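Local coordinates for protein cysteine desulfurase (PDB 5B89) that probably catalyses, with pyridoxal 5'-phosphate as cofactor, the transfer of sulfur from L-cysteine to a sulfur carrier, leaving L-alanine, at residues K318-T323 with R338-H343; E325-L330 with V347-P352; H366-R371 with L407-E412. All coordinates share one frame; numbering follows the deposited sequence.

Contact 1 (K318-T323 with R338-H343); sequences KLVKRT and RNLKKH
The imidazole of H343 is the flat group that meets the helix, and V320 approaches it obliquely. CG1 of V320 comes within 4.2 Å of H343 ND1. NE2 of the ring makes a weak hydrogen bond to Y335 O, and the side chain rests on P337. The same V320 methyl serves L340, lying 4.1 Å from L340 CD2 as the two side chains run alongside, pointing opposite ways. V320 holds CG1 anti to its N (chi1 173°), which carries this methyl toward both partners while CG2 makes no contact with 338-343. The other branch of L340 packs on K321. CD1 sits 3.7 Å from K321 CA, and the two side chains lie roughly perpendicular. Only the root of K321 takes part. Its NZ turns off to a salt bridge with E325 one helical turn on. The N339 amide, within the loop, shapes the chain there. Its OD1 accepts from K341 N at 3.1 Å, with the donor well above the carbonyl plane. This is an Asx turn, and it leads into the short 3-10 turn carrying L340. The contact holds helix 309-329 against the loop that links it to strand 346-349, in the small domain of a fold-type I pyridoxal-phosphate enzyme.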
ATOM      1  N   LYS B 318     -20.725   5.389  26.146  1.00 12.78           N
ATOM      2  CA  LYS B 318     -20.769   6.367  27.231  1.00 12.82           C
ATOM      3  C   LYS B 318     -20.382   7.725  26.719  1.00 13.00           C
ATOM      4  O   LYS B 318     -20.949   8.702  27.078  1.00 15.33           O
ATOM      5  CB  LYS B 318     -19.851   5.990  28.402  1.00 14.40           C
ATOM      6  CG  LYS B 318     -20.210   4.761  29.195  1.00 17.86           C
ATOM      7  CD  LYS B 318     -19.208   4.496  30.296  1.00 22.00           C
ATOM      8  CE  LYS B 318     -19.366   3.123  30.882  1.00 28.62           C
ATOM      9  NZ  LYS B 318     -18.331   2.726  31.878  1.00 33.87           N
ATOM     10  N   LEU B 319     -19.359   7.763  25.877  1.00 11.38           N
ATOM     11  CA  LEU B 319     -18.958   9.031  25.330  1.00 11.88           C
ATOM     12  C   LEU B 319     -19.948   9.705  24.424  1.00 12.05           C
ATOM     13  O   LEU B 319     -20.265  10.847  24.501  1.00 13.39           O
ATOM     14  CB  LEU B 319     -17.553   8.870  24.607  1.00 13.44           C
ATOM     15  CG  LEU B 319     -16.458   8.253  25.393  1.00 13.34           C
ATOM     16  CD1 LEU B 319     -15.267   7.919  24.459  1.00 14.59           C
ATOM     17  CD2 LEU B 319     -15.989   9.242  26.487  1.00 16.01           C
ATOM     18  N   VAL B 320     -20.601   8.903  23.525  1.00 11.48           N
ATOM     19  CA  VAL B 320     -21.671   9.411  22.666  1.00 12.60           C
ATOM     20  C   VAL B 320     -22.896   9.891  23.469  1.00 12.16           C
ATOM     21  O   VAL B 320     -23.466  10.893  23.106  1.00 13.52           O
ATOM     22  CB  VAL B 320     -22.051   8.269  21.671  1.00 13.28           C
ATOM     23  CG1 VAL B 320     -23.224   8.641  20.889  1.00 14.90           C
ATOM     24  CG2 VAL B 320     -20.863   7.965  20.734  1.00 13.51           C
ATOM     25  N   LYS B 321     -23.258   9.114  24.455  1.00 12.60           N
ATOM     26  CA  LYS B 321     -24.402   9.438  25.292  1.00 13.18           C
ATOM     27  C   LYS B 321     -24.198  10.795  25.975  1.00 15.41           C
ATOM     28  O   LYS B 321     -25.060  11.628  25.901  1.00 15.23           O
ATOM     29  CB  LYS B 321     -24.661   8.334  26.300  1.00 15.66           C
ATOM     30  CG  LYS B 321     -25.988   8.466  27.048  1.00 15.55           C
ATOM     31  CD  LYS B 321     -26.195   7.360  28.039  1.00 15.86           C
ATOM     32  CE  LYS B 321     -27.591   7.541  28.632  1.00 18.31           C
ATOM     33  NZ  LYS B 321     -27.711   8.623  29.617  1.00 19.37           N
ATOM     34  N   ARG B 322     -23.032  11.009  26.582  1.00 13.77           N
ATOM     35  CA  ARG B 322     -22.801  12.308  27.212  1.00 15.41           C
ATOM     36  C   ARG B 322     -22.640  13.449  26.216  1.00 14.91           C
ATOM     37  O   ARG B 322     -23.131  14.486  26.435  1.00 14.85           O
ATOM     38  CB  ARG B 322     -21.663  12.240  28.217  1.00 17.24           C
ATOM     39  CG  ARG B 322     -21.364  13.570  28.886  1.00 16.62           C
ATOM     40  CD  ARG B 322     -22.553  14.037  29.720  1.00 18.36           C
ATOM     41  NE  ARG B 322     -22.182  15.291  30.345  1.00 18.80           N
ATOM     42  CZ  ARG B 322     -22.871  16.393  30.291  1.00 21.48           C
ATOM     43  NH1 ARG B 322     -24.016  16.421  29.705  1.00 24.22           N
ATOM     44  NH2 ARG B 322     -22.394  17.493  30.832  1.00 19.95           N
ATOM     45  N   THR B 323     -21.956  13.213  25.095  1.00 13.36           N
ATOM     46  CA  THR B 323     -21.816  14.213  24.108  1.00 14.32           C
ATOM     47  C   THR B 323     -23.133  14.716  23.566  1.00 13.83           C
ATOM     48  O   THR B 323     -23.364  15.896  23.478  1.00 15.55           O
ATOM     49  CB  THR B 323     -20.867  13.776  22.882  1.00 14.33           C
ATOM     50  OG1 THR B 323     -19.594  13.420  23.484  1.00 13.81           O
ATOM     51  CG2 THR B 323     -20.718  14.812  21.927  1.00 15.99           C
ATOM     52  N   ARG B 338     -31.011   8.688  16.806  1.00 18.46           N
ATOM     53  CA  ARG B 338     -31.321   9.008  18.180  1.00 18.25           C
ATOM     54  C   ARG B 338     -31.317   7.794  19.054  1.00 17.59           C
ATOM     55  O   ARG B 338     -31.093   7.918  20.187  1.00 20.54           O
ATOM     56  CB  ARG B 338     -32.703   9.614  18.281  1.00 21.37           C
ATOM     57  CG  ARG B 338     -32.781  11.085  18.145  1.00 31.27           C
ATOM     58  CD  ARG B 338     -31.947  11.588  17.022  1.00 34.27           C
ATOM     59  NE  ARG B 338     -31.626  12.954  17.261  1.00 36.78           N
ATOM     60  CZ  ARG B 338     -30.814  13.717  16.543  1.00 30.28           C
ATOM     61  NH1 ARG B 338     -30.181  13.314  15.416  1.00 26.22           N
ATOM     62  NH2 ARG B 338     -30.661  14.919  16.990  1.00 26.53           N
ATOM     63  N   ASN B 339     -31.622   6.621  18.513  1.00 15.23           N
ATOM     64  CA  ASN B 339     -31.486   5.432  19.185  1.00 14.91           C
ATOM     65  C   ASN B 339     -29.960   5.128  19.284  1.00 15.53           C
ATOM     66  O   ASN B 339     -29.350   4.666  18.282  1.00 15.09           O
ATOM     67  CB  ASN B 339     -32.161   4.245  18.454  1.00 17.24           C
ATOM     68  CG  ASN B 339     -31.980   2.996  19.114  1.00 17.49           C
ATOM     69  OD1 ASN B 339     -31.389   2.825  20.155  1.00 17.16           O
ATOM     70  ND2 ASN B 339     -32.525   1.937  18.470  1.00 23.47           N
ATOM     71  N   LEU B 340     -29.375   5.344  20.440  1.00 14.25           N
ATOM     72  CA  LEU B 340     -27.929   5.202  20.560  1.00 15.53           C
ATOM     73  C   LEU B 340     -27.503   3.811  20.421  1.00 15.30           C
ATOM     74  O   LEU B 340     -26.300   3.586  20.233  1.00 16.97           O
ATOM     75  CB  LEU B 340     -27.351   5.867  21.849  1.00 15.19           C
ATOM     76  CG  LEU B 340     -27.669   7.380  21.879  1.00 14.46           C
ATOM     77  CD1 LEU B 340     -27.031   7.964  23.142  1.00 16.83           C
ATOM     78  CD2 LEU B 340     -27.285   8.187  20.681  1.00 16.54           C
ATOM     79  N   LYS B 341     -28.349   2.763  20.524  1.00 13.76           N
ATOM     80  CA  LYS B 341     -27.888   1.397  20.218  1.00 15.68           C
ATOM     81  C   LYS B 341     -27.500   1.230  18.741  1.00 15.05           C
ATOM     82  O   LYS B 341     -26.784   0.235  18.455  1.00 16.88           O
ATOM     83  CB  LYS B 341     -29.022   0.399  20.575  1.00 19.27           C
ATOM     84  CG  LYS B 341     -29.245   0.269  22.097  1.00 22.26           C
ATOM     85  CD  LYS B 341     -29.918  -0.954  22.541  1.00 26.93           C
ATOM     86  CE  LYS B 341     -30.151  -0.880  24.056  1.00 28.81           C
ATOM     87  NZ  LYS B 341     -28.934  -0.924  24.953  1.00 30.90           N
ATOM     88  N   LYS B 342     -27.958   2.122  17.885  1.00 14.57           N
ATOM     89  CA  LYS B 342     -27.644   2.115  16.460  1.00 16.79           C
ATOM     90  C   LYS B 342     -26.678   3.282  16.066  1.00 12.29           C
ATOM     91  O   LYS B 342     -26.601   3.676  14.884  1.00 14.16           O
ATOM     92  CB  LYS B 342     -29.010   2.345  15.611  1.00 21.35           C
ATOM     93  CG  LYS B 342     -29.951   1.172  15.452  1.00 33.97           C
ATOM     94  CD  LYS B 342     -30.775   1.488  14.198  1.00 32.97           C
ATOM     95  CE  LYS B 342     -29.992   1.609  12.844  1.00 33.74           C
ATOM     96  NZ  LYS B 342     -30.872   1.785  11.643  1.00 27.81           N
ATOM     97  N   HIS B 343     -25.987   3.896  17.053  1.00 12.06           N
ATOM     98  CA  HIS B 343     -25.133   5.037  16.809  1.00 13.09           C
ATOM     99  C   HIS B 343     -23.721   4.698  17.310  1.00 13.86           C
ATOM    100  O   HIS B 343     -23.484   4.430  18.496  1.00 15.74           O
ATOM    101  CB  HIS B 343     -25.668   6.251  17.625  1.00 14.07           C
ATOM    102  CG  HIS B 343     -25.292   7.578  17.080  1.00 12.76           C
ATOM    103  ND1 HIS B 343     -23.984   8.030  16.835  1.00 16.02           N
ATOM    104  CD2 HIS B 343     -26.079   8.610  16.651  1.00 11.88           C
ATOM    105  CE1 HIS B 343     -24.010   9.263  16.326  1.00 13.45           C
ATOM    106  NE2 HIS B 343     -25.271   9.601  16.177  1.00 17.66           N
TER

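Contact 2 (E325-L330 with V347-P352); sequences EGLDEL and VSFNVP
L327 reaches from helix 309-329 to strand 346-349 with a single methyl, CD1, which touches both V347 and F349. It lies 4.0 Å from V347 CG1 and, on the F349 side, 4.0 Å from F349 CB. The L327 and V347 side chains lie side by side with their ends pointing opposite ways. The F349 side chain instead stands nearly square to L327, and CD1 comes near the base of the ring, 4.1 Å from F349 CG. The approach to the ring is oblique. F349 places CG between its backbone N and carbonyl carbon (chi1 60°). This first torsion keeps the base of the ring beside the leucine, while the carbonyl O of V347 lies at the ring edge, in its plane. All three residues are buried and the joint is wholly apolar. V332 also packs on both L327 and F349.

The other side is looser. D328 and E329 face solvent and make no contact with the strand segment, and P352 is exposed too. The polar groups here look elsewhere: D328 OD1 bonds to W334 NE1, and E325 forms a salt bridge with K321. Beyond F349 the chain leaves the strand and moves away from the helix.

In the fold, helix 309-329 lies against 346-349, an outermost strand of its sheet within this chain. Strand 389-393 pairs with it antiparallel, through V390 and A392. Helix 400-415 adds M410 against L330, F349 and V351, while V359 of helix 356-365 packs on V351.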
ATOM      1  N   GLU B 325     -26.242  14.328  24.700  1.00 15.21           N
ATOM      2  CA  GLU B 325     -27.040  14.958  25.800  1.00 15.75           C
ATOM      3  C   GLU B 325     -26.538  16.374  26.017  1.00 18.10           C
ATOM      4  O   GLU B 325     -27.321  17.349  26.140  1.00 18.51           O
ATOM      5  CB  GLU B 325     -26.978  14.143  27.025  1.00 14.72           C
ATOM      6  CG  GLU B 325     -27.873  12.927  26.921  1.00 17.44           C
ATOM      7  CD  GLU B 325     -27.606  11.855  27.984  1.00 16.85           C
ATOM      8  OE1 GLU B 325     -26.803  12.036  28.970  1.00 21.36           O
ATOM      9  OE2 GLU B 325     -28.255  10.735  27.987  1.00 21.30           O
ATOM     10  N   GLY B 326     -25.207  16.520  26.069  1.00 17.06           N
ATOM     11  CA  GLY B 326     -24.661  17.870  26.282  1.00 17.01           C
ATOM     12  C   GLY B 326     -24.924  18.830  25.132  1.00 17.43           C
ATOM     13  O   GLY B 326     -25.168  20.051  25.307  1.00 19.49           O
ATOM     14  N   LEU B 327     -24.929  18.361  23.901  1.00 14.73           N
ATOM     15  CA  LEU B 327     -25.243  19.155  22.792  1.00 15.68           C
ATOM     16  C   LEU B 327     -26.710  19.556  22.799  1.00 17.88           C
ATOM     17  O   LEU B 327     -27.048  20.695  22.371  1.00 19.38           O
ATOM     18  CB  LEU B 327     -24.816  18.442  21.451  1.00 17.20           C
ATOM     19  CG  LEU B 327     -23.291  18.294  21.276  1.00 17.14           C
ATOM     20  CD1 LEU B 327     -23.073  17.593  19.919  1.00 18.33           C
ATOM     21  CD2 LEU B 327     -22.568  19.598  21.289  1.00 18.49           C
ATOM     22  N   ASP B 328     -27.544  18.638  23.212  1.00 19.08           N
ATOM     23  CA  ASP B 328     -28.972  18.960  23.321  1.00 20.24           C
ATOM     24  C   ASP B 328     -29.132  20.088  24.342  1.00 21.39           C
ATOM     25  O   ASP B 328     -29.964  20.994  24.094  1.00 20.18           O
ATOM     26  CB  ASP B 328     -29.777  17.779  23.752  1.00 20.66           C
ATOM     27  CG  ASP B 328     -29.987  16.756  22.657  1.00 22.11           C
ATOM     28  OD1 ASP B 328     -29.927  17.108  21.485  1.00 26.00           O
ATOM     29  OD2 ASP B 328     -30.465  15.689  23.035  1.00 30.42           O
ATOM     30  N   GLU B 329     -28.383  20.032  25.429  1.00 19.54           N
ATOM     31  CA  GLU B 329     -28.502  21.103  26.479  1.00 21.79           C
ATOM     32  C   GLU B 329     -28.086  22.422  25.873  1.00 22.23           C
ATOM     33  O   GLU B 329     -28.633  23.495  26.275  1.00 24.42           O
ATOM     34  CB  GLU B 329     -27.675  20.765  27.690  1.00 23.18           C
ATOM     35  CG  GLU B 329     -28.129  19.661  28.593  1.00 31.03           C
ATOM     36  CD  GLU B 329     -27.067  19.192  29.610  1.00 38.60           C
ATOM     37  OE1 GLU B 329     -27.473  18.519  30.579  1.00 47.34           O
ATOM     38  OE2 GLU B 329     -25.829  19.409  29.456  1.00 51.38           O
ATOM     39  N   LEU B 330     -27.138  22.454  24.915  1.00 19.78           N
ATOM     40  CA  LEU B 330     -26.737  23.689  24.255  1.00 20.29           C
ATOM     41  C   LEU B 330     -27.495  24.102  23.043  1.00 18.79           C
ATOM     42  O   LEU B 330     -27.185  25.113  22.392  1.00 23.21           O
ATOM     43  CB  LEU B 330     -25.274  23.560  23.851  1.00 20.85           C
ATOM     44  CG  LEU B 330     -24.330  23.333  25.001  1.00 21.08           C
ATOM     45  CD1 LEU B 330     -22.915  23.028  24.475  1.00 23.69           C
ATOM     46  CD2 LEU B 330     -24.297  24.528  25.975  1.00 24.79           C
ATOM     47  N   VAL B 347     -20.042  11.577  16.363  1.00 14.45           N
ATOM     48  CA  VAL B 347     -21.114  12.595  16.520  1.00 14.95           C
ATOM     49  C   VAL B 347     -20.796  13.735  15.607  1.00 13.71           C
ATOM     50  O   VAL B 347     -19.822  14.524  15.831  1.00 13.97           O
ATOM     51  CB  VAL B 347     -21.153  13.052  17.985  1.00 16.02           C
ATOM     52  CG1 VAL B 347     -22.270  14.105  18.080  1.00 17.13           C
ATOM     53  CG2 VAL B 347     -21.427  11.900  18.926  1.00 18.00           C
ATOM     54  N   SER B 348     -21.568  13.906  14.535  1.00 13.69           N
ATOM     55  CA  SER B 348     -21.543  15.023  13.650  1.00 14.76           C
ATOM     56  C   SER B 348     -22.583  16.011  14.145  1.00 15.28           C
ATOM     57  O   SER B 348     -23.665  15.645  14.619  1.00 15.12           O
ATOM     58  CB  SER B 348     -21.949  14.635  12.162  1.00 16.90           C
ATOM     59  OG  SER B 348     -20.810  14.170  11.452  1.00 19.20           O
ATOM     60  N   PHE B 349     -22.205  17.276  14.057  1.00 14.66           N
ATOM     61  CA  PHE B 349     -23.023  18.372  14.516  1.00 16.06           C
ATOM     62  C   PHE B 349     -22.677  19.639  13.760  1.00 17.05           C
ATOM     63  O   PHE B 349     -21.767  19.685  12.988  1.00 15.43           O
ATOM     64  CB  PHE B 349     -22.849  18.607  16.030  1.00 16.49           C
ATOM     65  CG  PHE B 349     -21.448  18.946  16.459  1.00 17.93           C
ATOM     66  CD1 PHE B 349     -20.537  17.970  16.647  1.00 16.07           C
ATOM     67  CD2 PHE B 349     -21.080  20.242  16.744  1.00 17.32           C
ATOM     68  CE1 PHE B 349     -19.265  18.258  17.030  1.00 19.47           C
ATOM     69  CE2 PHE B 349     -19.808  20.540  17.136  1.00 17.53           C
ATOM     70  CZ  PHE B 349     -18.896  19.550  17.288  1.00 19.69           C
ATOM     71  N   ASN B 350     -23.483  20.656  14.021  1.00 18.86           N
ATOM     72  CA  ASN B 350     -23.249  21.976  13.464  1.00 17.24           C
ATOM     73  C   ASN B 350     -23.684  23.040  14.461  1.00 18.78           C
ATOM     74  O   ASN B 350     -24.527  22.831  15.244  1.00 18.61           O
ATOM     75  CB  ASN B 350     -23.991  22.231  12.149  1.00 17.32           C
ATOM     76  CG  ASN B 350     -23.195  21.846  10.931  1.00 17.66           C
ATOM     77  OD1 ASN B 350     -22.080  22.209  10.770  1.00 19.34           O
ATOM     78  ND2 ASN B 350     -23.814  21.122  10.070  1.00 17.76           N
ATOM     79  N   VAL B 351     -23.048  24.180  14.368  1.00 19.43           N
ATOM     80  CA  VAL B 351     -23.418  25.335  15.179  1.00 22.69           C
ATOM     81  C   VAL B 351     -24.090  26.348  14.255  1.00 20.68           C
ATOM     82  O   VAL B 351     -23.488  26.785  13.342  1.00 22.25           O
ATOM     83  CB  VAL B 351     -22.222  25.986  15.877  1.00 21.43           C
ATOM     84  CG1 VAL B 351     -22.698  27.195  16.675  1.00 25.55           C
ATOM     85  CG2 VAL B 351     -21.530  24.999  16.790  1.00 20.03           C
ATOM     86  N   PRO B 352     -25.357  26.651  14.505  1.00 25.46           N
ATOM     87  CA  PRO B 352     -26.110  27.599  13.619  1.00 27.28           C
ATOM     88  C   PRO B 352     -25.404  28.926  13.535  1.00 27.92           C
ATOM     89  O   PRO B 352     -24.923  29.427  14.559  1.00 33.50           O
ATOM     90  CB  PRO B 352     -27.426  27.734  14.328  1.00 28.99           C
ATOM     91  CG  PRO B 352     -27.600  26.475  15.067  1.00 29.28           C
ATOM     92  CD  PRO B 352     -26.192  26.166  15.607  1.00 24.54           C
TER

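Contact 3 (H366-R371 with L407-E412); sequences HSIMVR and LGVMEE
H366 and V409 join the end of helix 356-365 to helix 400-415, just where the chain turns into strand 368-373. A Schellman motif makes that turn: S367, with positive phi, is its C-prime residue. It ends helix 356-365 and leads into strand 368-373. On the H366 side chain, CB lies 4.0 Å from V409 CG2. Next, CG meets V409 CG1 at 3.7 Å, and CD2 lies beside CG2. ND1 touches CG1 too, but its polar partner is I362 O in the preceding helix, a hydrogen bond that fixes the turn of the ring. CE1 lies 4.0 Å from V409 CG1. At the tip, NE2 is 4.1 Å from E412 OE1. That is no bond, though the carboxylate might still favour a positive charge on the ring. The result is a CH-pi contact: V409 CG1 stands 3.8 Å from the ring centroid, 15° off the normal. The first torsion of V409 (chi1 175°) sets CG1 over the ring face, while CG2 meets H366 CB and CD2 and also I368. With an alanine here, the H366 ring would probably lose its CH-pi partner, and a gap would open beside I368. I368 packs on the second methyl, its CD1 3.9 Å from V409 CG2.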
ATOM      1  N   HIS B 366      -8.250  25.196  21.501  1.00 14.01           N
ATOM      2  CA  HIS B 366      -8.388  24.554  22.760  1.00 14.15           C
ATOM      3  C   HIS B 366      -7.817  23.133  22.838  1.00 13.78           C
ATOM      4  O   HIS B 366      -8.110  22.402  23.721  1.00 14.72           O
ATOM      5  CB  HIS B 366      -9.851  24.569  23.208  1.00 14.53           C
ATOM      6  CG  HIS B 366     -10.411  25.923  23.470  1.00 15.37           C
ATOM      7  ND1 HIS B 366     -10.890  26.790  22.539  1.00 18.07           N
ATOM      8  CD2 HIS B 366     -10.600  26.511  24.667  1.00 17.46           C
ATOM      9  CE1 HIS B 366     -11.288  27.917  23.149  1.00 18.08           C
ATOM     10  NE2 HIS B 366     -11.120  27.735  24.410  1.00 18.68           N
ATOM     11  N   SER B 367      -6.965  22.799  21.848  1.00 14.72           N
ATOM     12  CA  SER B 367      -6.321  21.526  21.755  1.00 15.98           C
ATOM     13  C   SER B 367      -7.304  20.309  21.644  1.00 13.07           C
ATOM     14  O   SER B 367      -6.910  19.243  22.104  1.00 14.79           O
ATOM     15  CB  SER B 367      -5.371  21.284  22.900  1.00 17.60           C
ATOM     16  OG  SER B 367      -4.323  22.293  22.851  1.00 21.45           O
ATOM     17  N   ILE B 368      -8.468  20.579  21.044  1.00 11.80           N
ATOM     18  CA  ILE B 368      -9.417  19.513  20.765  1.00 14.02           C
ATOM     19  C   ILE B 368      -9.463  19.362  19.223  1.00 12.42           C
ATOM     20  O   ILE B 368      -9.676  20.252  18.461  1.00 13.87           O
ATOM     21  CB  ILE B 368     -10.819  19.897  21.249  1.00 13.44           C
ATOM     22  CG1 ILE B 368     -10.818  20.141  22.772  1.00 15.11           C
ATOM     23  CG2 ILE B 368     -11.820  18.798  20.832  1.00 15.34           C
ATOM     24  CD1 ILE B 368     -12.099  20.837  23.260  1.00 16.83           C
ATOM     25  N   MET B 369      -9.202  18.098  18.799  1.00 12.11           N
ATOM     26  CA  MET B 369      -9.024  17.712  17.401  1.00 12.14           C
ATOM     27  C   MET B 369     -10.308  17.078  16.908  1.00 10.94           C
ATOM     28  O   MET B 369     -10.668  16.002  17.353  1.00 13.36           O
ATOM     29  CB  MET B 369      -7.854  16.718  17.280  1.00 14.43           C
ATOM     30  CG  MET B 369      -6.524  16.974  17.962  1.00 15.31           C
ATOM     31  SD  MET B 369      -5.510  18.381  17.388  1.00 15.98           S
ATOM     32  CE  MET B 369      -5.973  19.733  18.523  1.00 15.79           C
ATOM     33  N   VAL B 370     -10.933  17.848  16.027  1.00 12.03           N
ATOM     34  CA  VAL B 370     -12.099  17.355  15.321  1.00 12.05           C
ATOM     35  C   VAL B 370     -11.936  17.583  13.835  1.00 13.70           C
ATOM     36  O   VAL B 370     -11.104  18.332  13.372  1.00 15.67           O
ATOM     37  CB  VAL B 370     -13.419  18.014  15.821  1.00 13.02           C
ATOM     38  CG1 VAL B 370     -13.757  17.682  17.235  1.00 13.48           C
ATOM     39  CG2 VAL B 370     -13.467  19.508  15.562  1.00 13.94           C
ATOM     40  N   ARG B 371     -12.799  16.905  13.030  1.00 14.96           N
ATOM     41  CA  ARG B 371     -12.755  17.130  11.578  1.00 16.66           C
ATOM     42  C   ARG B 371     -14.011  17.873  11.144  1.00 16.64           C
ATOM     43  O   ARG B 371     -15.029  17.885  11.799  1.00 18.56           O
ATOM     44  CB  ARG B 371     -12.561  15.796  10.836  1.00 22.84           C
ATOM     45  CG  ARG B 371     -11.921  16.067   9.464  1.00 27.57           C
ATOM     46  CD  ARG B 371     -11.063  14.969   8.893  1.00 32.59           C
ATOM     47  NE  ARG B 371      -9.736  14.766   9.448  1.00 28.98           N
ATOM     48  CZ  ARG B 371      -8.566  15.049   8.874  1.00 31.65           C
ATOM     49  NH1 ARG B 371      -8.472  15.680   7.708  1.00 27.53           N
ATOM     50  NH2 ARG B 371      -7.484  14.673   9.486  1.00 27.82           N
ATOM     51  N   LEU B 407     -17.467  19.883  26.002  1.00 14.67           N
ATOM     52  CA  LEU B 407     -18.789  20.519  26.209  1.00 16.23           C
ATOM     53  C   LEU B 407     -18.658  21.954  26.822  1.00 16.55           C
ATOM     54  O   LEU B 407     -19.377  22.836  26.442  1.00 17.93           O
ATOM     55  CB  LEU B 407     -19.671  19.654  27.060  1.00 16.97           C
ATOM     56  CG  LEU B 407     -20.220  18.343  26.364  1.00 15.59           C
ATOM     57  CD1 LEU B 407     -20.974  17.555  27.352  1.00 16.23           C
ATOM     58  CD2 LEU B 407     -21.072  18.699  25.171  1.00 16.97           C
ATOM     59  N   GLY B 408     -17.662  22.091  27.648  1.00 15.48           N
ATOM     60  CA  GLY B 408     -17.342  23.412  28.198  1.00 18.00           C
ATOM     61  C   GLY B 408     -16.857  24.387  27.187  1.00 18.09           C
ATOM     62  O   GLY B 408     -17.277  25.554  27.137  1.00 18.89           O
ATOM     63  N   VAL B 409     -16.017  23.911  26.219  1.00 14.33           N
ATOM     64  CA  VAL B 409     -15.638  24.751  25.153  1.00 17.05           C
ATOM     65  C   VAL B 409     -16.750  25.094  24.150  1.00 15.85           C
ATOM     66  O   VAL B 409     -16.904  26.204  23.724  1.00 17.76           O
ATOM     67  CB  VAL B 409     -14.378  24.176  24.361  1.00 17.88           C
ATOM     68  CG1 VAL B 409     -14.014  24.986  23.132  1.00 18.30           C
ATOM     69  CG2 VAL B 409     -13.261  23.953  25.291  1.00 18.56           C
ATOM     70  N   MET B 410     -17.617  24.116  23.846  1.00 15.95           N
ATOM     71  CA  MET B 410     -18.776  24.345  23.037  1.00 16.96           C
ATOM     72  C   MET B 410     -19.756  25.373  23.676  1.00 17.67           C
ATOM     73  O   MET B 410     -20.328  26.178  22.959  1.00 19.08           O
ATOM     74  CB  MET B 410     -19.538  23.059  22.729  1.00 18.38           C
ATOM     75  CG  MET B 410     -18.826  22.137  21.745  1.00 18.40           C
ATOM     76  SD  MET B 410     -18.461  22.846  20.168  1.00 20.69           S
ATOM     77  CE  MET B 410     -20.053  23.303  19.553  1.00 24.40           C
ATOM     78  N   GLU B 411     -19.832  25.297  24.995  1.00 17.71           N
ATOM     79  CA  GLU B 411     -20.725  26.223  25.732  1.00 18.50           C
ATOM     80  C   GLU B 411     -20.223  27.670  25.591  1.00 19.20           C
ATOM     81  O   GLU B 411     -20.986  28.530  25.249  1.00 20.81           O
ATOM     82  CB  GLU B 411     -20.815  25.748  27.158  1.00 18.04           C
ATOM     83  CG  GLU B 411     -21.723  26.622  28.037  1.00 22.09           C
ATOM     84  CD  GLU B 411     -21.863  26.115  29.444  1.00 28.67           C
ATOM     85  OE1 GLU B 411     -21.820  24.858  29.706  1.00 32.87           O
ATOM     86  OE2 GLU B 411     -22.021  27.016  30.343  1.00 31.43           O
ATOM     87  N   GLU B 412     -18.912  27.858  25.761  1.00 19.48           N
ATOM     88  CA  GLU B 412     -18.310  29.148  25.595  1.00 22.11           C
ATOM     89  C   GLU B 412     -18.476  29.633  24.155  1.00 21.79           C
ATOM     90  O   GLU B 412     -18.914  30.796  23.941  1.00 25.76           O
ATOM     91  CB  GLU B 412     -16.875  29.032  26.053  1.00 27.90           C
ATOM     92  CG  GLU B 412     -15.875  30.191  25.921  1.00 37.47           C
ATOM     93  CD  GLU B 412     -14.525  29.860  26.642  1.00 47.43           C
ATOM     94  OE1 GLU B 412     -14.230  28.644  26.865  1.00 53.56           O
ATOM     95  OE2 GLU B 412     -13.763  30.800  27.001  1.00 54.16           O
TER

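In the fold
The three contacts lie on the same side of the chain's centre. Centres of contacts 1 and 2 are about 13 Å apart, those of 2 and 3 about 12 Å, and those of 1 and 3 about 19 Å. Contacts 1 and 2 share helix 309-329, and their segments alternate along the chain. Contact 3 follows both. Contacts 2 and 3 reach the same four-stranded sheet, one through strand 346-349 and the other through strand 368-373. Helix 400-415 bridges the set: L407 packs on R322 and G326, and M410 packs on L330, F349 and V351. Contacts 2 and 3 set helices 309-329 and 400-415 against the sheet, and contact 1 fixes the loop that leads to its edge strand.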